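SCO1/SenC family lipoprotein (Bacillus anthracis, PDB 4HDE) probably serves as a membrane-attached, thioredoxin-like copper chaperone or thiol-disulfide oxidoreductase in cytochrome c oxidase assembly, as in other members of the SCO1/SenC family. Local coordinates at residues G32-A37 against I140-K145. Sequence-based numbering, arbitrary orientation.
Sequences GKVWVA and IDQNGK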
loop_
_atom_site.group_PDB
_atom_site.type_symbol
_atom_site.label_atom_id
_atom_site.label_comp_id
_atom_site.label_asym_id
_atom_site.label_seq_id
_atom_site.Cartn_x
_atom_site.Cartn_y
_atom_site.Cartn_z
ATOM N N GLY A 32 -11.426 -6.859 8.303
ATOM C CA GLY A 32 -11.398 -8.281 8.594
ATOM C C GLY A 32 -10.211 -9.005 7.982
ATOM O O GLY A 32 -9.987 -10.185 8.266
ATOM N N LYS A 33 -9.452 -8.316 7.143
ATOM C CA LYS A 33 -8.264 -8.894 6.533
ATOM C C LYS A 33 -7.012 -8.208 7.062
ATOM O O LYS A 33 -7.060 -7.066 7.531
ATOM C CB LYS A 33 -8.336 -8.800 5.002
ATOM C CG LYS A 33 -9.412 -9.703 4.377
ATOM C CD LYS A 33 -9.538 -9.492 2.878
ATOM C CE LYS A 33 -10.556 -10.434 2.276
ATOM N NZ LYS A 33 -10.043 -11.832 2.293
ATOM N N VAL A 34 -5.892 -8.916 6.995
ATOM C CA VAL A 34 -4.592 -8.329 7.273
ATOM C C VAL A 34 -4.096 -7.775 5.949
ATOM O O VAL A 34 -4.131 -8.467 4.922
ATOM C CB VAL A 34 -3.619 -9.403 7.813
ATOM C CG1 VAL A 34 -2.192 -8.849 7.957
ATOM C CG2 VAL A 34 -4.123 -9.939 9.148
ATOM N N TRP A 35 -3.656 -6.522 5.950
ATOM C CA TRP A 35 -3.167 -5.937 4.715
ATOM C C TRP A 35 -1.964 -5.030 4.892
ATOM O O TRP A 35 -1.662 -4.565 5.986
ATOM C CB TRP A 35 -4.290 -5.252 3.927
ATOM C CG TRP A 35 -5.099 -4.175 4.612
ATOM C CD1 TRP A 35 -6.003 -4.339 5.616
ATOM C CD2 TRP A 35 -5.138 -2.780 4.267
ATOM N NE1 TRP A 35 -6.594 -3.133 5.931
ATOM C CE2 TRP A 35 -6.075 -2.162 5.117
ATOM C CE3 TRP A 35 -4.467 -1.998 3.322
ATOM C CZ2 TRP A 35 -6.352 -0.794 5.061
ATOM C CZ3 TRP A 35 -4.753 -0.636 3.262
ATOM C CH2 TRP A 35 -5.680 -0.051 4.129
ATOM N N VAL A 36 -1.247 -4.851 3.791
ATOM C CA VAL A 36 -0.056 -4.019 3.763
ATOM C C VAL A 36 -0.278 -2.909 2.755
ATOM O O VAL A 36 -0.707 -3.166 1.630
ATOM C CB VAL A 36 1.170 -4.834 3.347
ATOM C CG1 VAL A 36 2.418 -3.976 3.369
ATOM C CG2 VAL A 36 1.340 -6.031 4.273
ATOM N N ALA A 37 -0.001 -1.677 3.168
ATOM C CA ALA A 37 -0.214 -0.501 2.321
ATOM C C ALA A 37 1.099 0.213 1.984
ATOM O O ALA A 37 2.019 0.290 2.812
ATOM C CB ALA A 37 -1.154 0.466 3.005
ATOM N N ILE A 140 -1.583 -3.393 8.493
ATOM C CA ILE A 140 -2.882 -3.064 9.071
ATOM C C ILE A 140 -3.576 -4.361 9.486
ATOM O O ILE A 140 -3.585 -5.337 8.733
ATOM C CB ILE A 140 -3.748 -2.270 8.062
ATOM C CG1 ILE A 140 -3.076 -0.934 7.733
ATOM C CG2 ILE A 140 -5.119 -1.981 8.617
ATOM C CD1 ILE A 140 -2.491 -0.855 6.350
ATOM N N ASP A 141 -4.140 -4.378 10.689
ATOM C CA ASP A 141 -4.740 -5.612 11.200
ATOM C C ASP A 141 -6.216 -5.765 10.816
ATOM O O ASP A 141 -6.799 -4.903 10.143
ATOM C CB ASP A 141 -4.524 -5.753 12.713
ATOM C CG ASP A 141 -5.393 -4.808 13.541
ATOM O OD1 ASP A 141 -6.235 -4.064 12.989
ATOM O OD2 ASP A 141 -5.239 -4.843 14.783
ATOM N N GLN A 142 -6.815 -6.878 11.250
ATOM C CA GLN A 142 -8.183 -7.234 10.887
ATOM C C GLN A 142 -9.195 -6.247 11.460
ATOM O O GLN A 142 -10.309 -6.118 10.952
ATOM C CB GLN A 142 -8.504 -8.661 11.358
ATOM C CG GLN A 142 -7.570 -9.719 10.765
ATOM C CD GLN A 142 -6.443 -10.101 11.706
ATOM O OE1 GLN A 142 -5.798 -9.244 12.314
ATOM N NE2 GLN A 142 -6.185 -11.397 11.812
ATOM N N ASN A 143 -8.784 -5.538 12.505
ATOM C CA ASN A 143 -9.621 -4.527 13.137
ATOM C C ASN A 143 -9.543 -3.191 12.412
ATOM O O ASN A 143 -10.243 -2.240 12.769
ATOM C CB ASN A 143 -9.224 -4.370 14.603
ATOM C CG ASN A 143 -9.264 -5.683 15.348
ATOM O OD1 ASN A 143 -10.337 -6.244 15.576
ATOM N ND2 ASN A 143 -8.096 -6.197 15.714
ATOM N N GLY A 144 -8.706 -3.127 11.382
ATOM C CA GLY A 144 -8.583 -1.935 10.568
ATOM C C GLY A 144 -7.692 -0.847 11.132
ATOM O O GLY A 144 -7.850 0.316 10.749
ATOM N N LYS A 145 -6.762 -1.210 12.019
ATOM C CA LYS A 145 -5.825 -0.249 12.597
ATOM C C LYS A 145 -4.426 -0.476 12.047
ATOM O O LYS A 145 -4.003 -1.616 11.843
ATOM C CB LYS A 145 -5.798 -0.390 14.124
ATOM C CG LYS A 145 -7.163 -0.278 14.802
ATOM C CD LYS A 145 -7.799 1.082 14.578
ATOM C CE LYS A 145 -9.167 1.168 15.247
ATOM N NZ LYS A 145 -9.920 2.385 14.829
HETATM O O HOH W 1 -8.751 -4.618 8.146
#
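Ile140 lies across one face of the Trp35 indole. Its CD1 stands 3.7 Å from the centroid of the six-membered ring and only 6° off the ring normal, the geometry of a CH-pi contact, while CB lies over the same face and CG2 above the ring's rim at the pyrrole side, 3.3 Å from Trp35 NE1. Two torsions account for this fit: Trp35 holds CG between its backbone N and carbonyl carbon (chi1 56°), which sets the indole flat against the Ile140 side chain, and Ile140 chi2, at 108°, departs from a staggered value as CD1 reaches the benzene ring. The same CD1 also meets Ala37 CB at 3.8 Å.

The backbones of Trp35 and Ile140 form an antiparallel hydrogen-bonded pair, with Ile140 N to Trp35 O at 2.8 Å and Trp35 N to Ile140 O at 3.0 Å, both nearly straight. This pair joins strand 35-40, the central strand of the five-stranded mixed sheet, to the end of strand 136-140, where the chain enters the turn of a beta hairpin within the thioredoxin-like fold. Leu12 packs against both Trp35 and Ile140.

Beyond the pair the contact mixes backbone bonds with the Gln142 chain lying against Val34. Gly32 N donates to a lone pair of Gln142 O at 3.0 Å, though the bond is bent. Gln142 CD is 3.5 Å from Val34 CG2; Gln142 NE2 is bonded to Leu168 O of helix 158-169. A water at the indole edge, within hydrogen-bonding distance of Asp141 O, also takes weak bonds from Gly32 N and Trp35 NE1, a loose link between the segments. Asp141 OD1 spans the type I turn from Asp141 to Gly144, accepting from Lys145 N just after it, from above the carboxylate plane, and weakly from Asn143 N inside it.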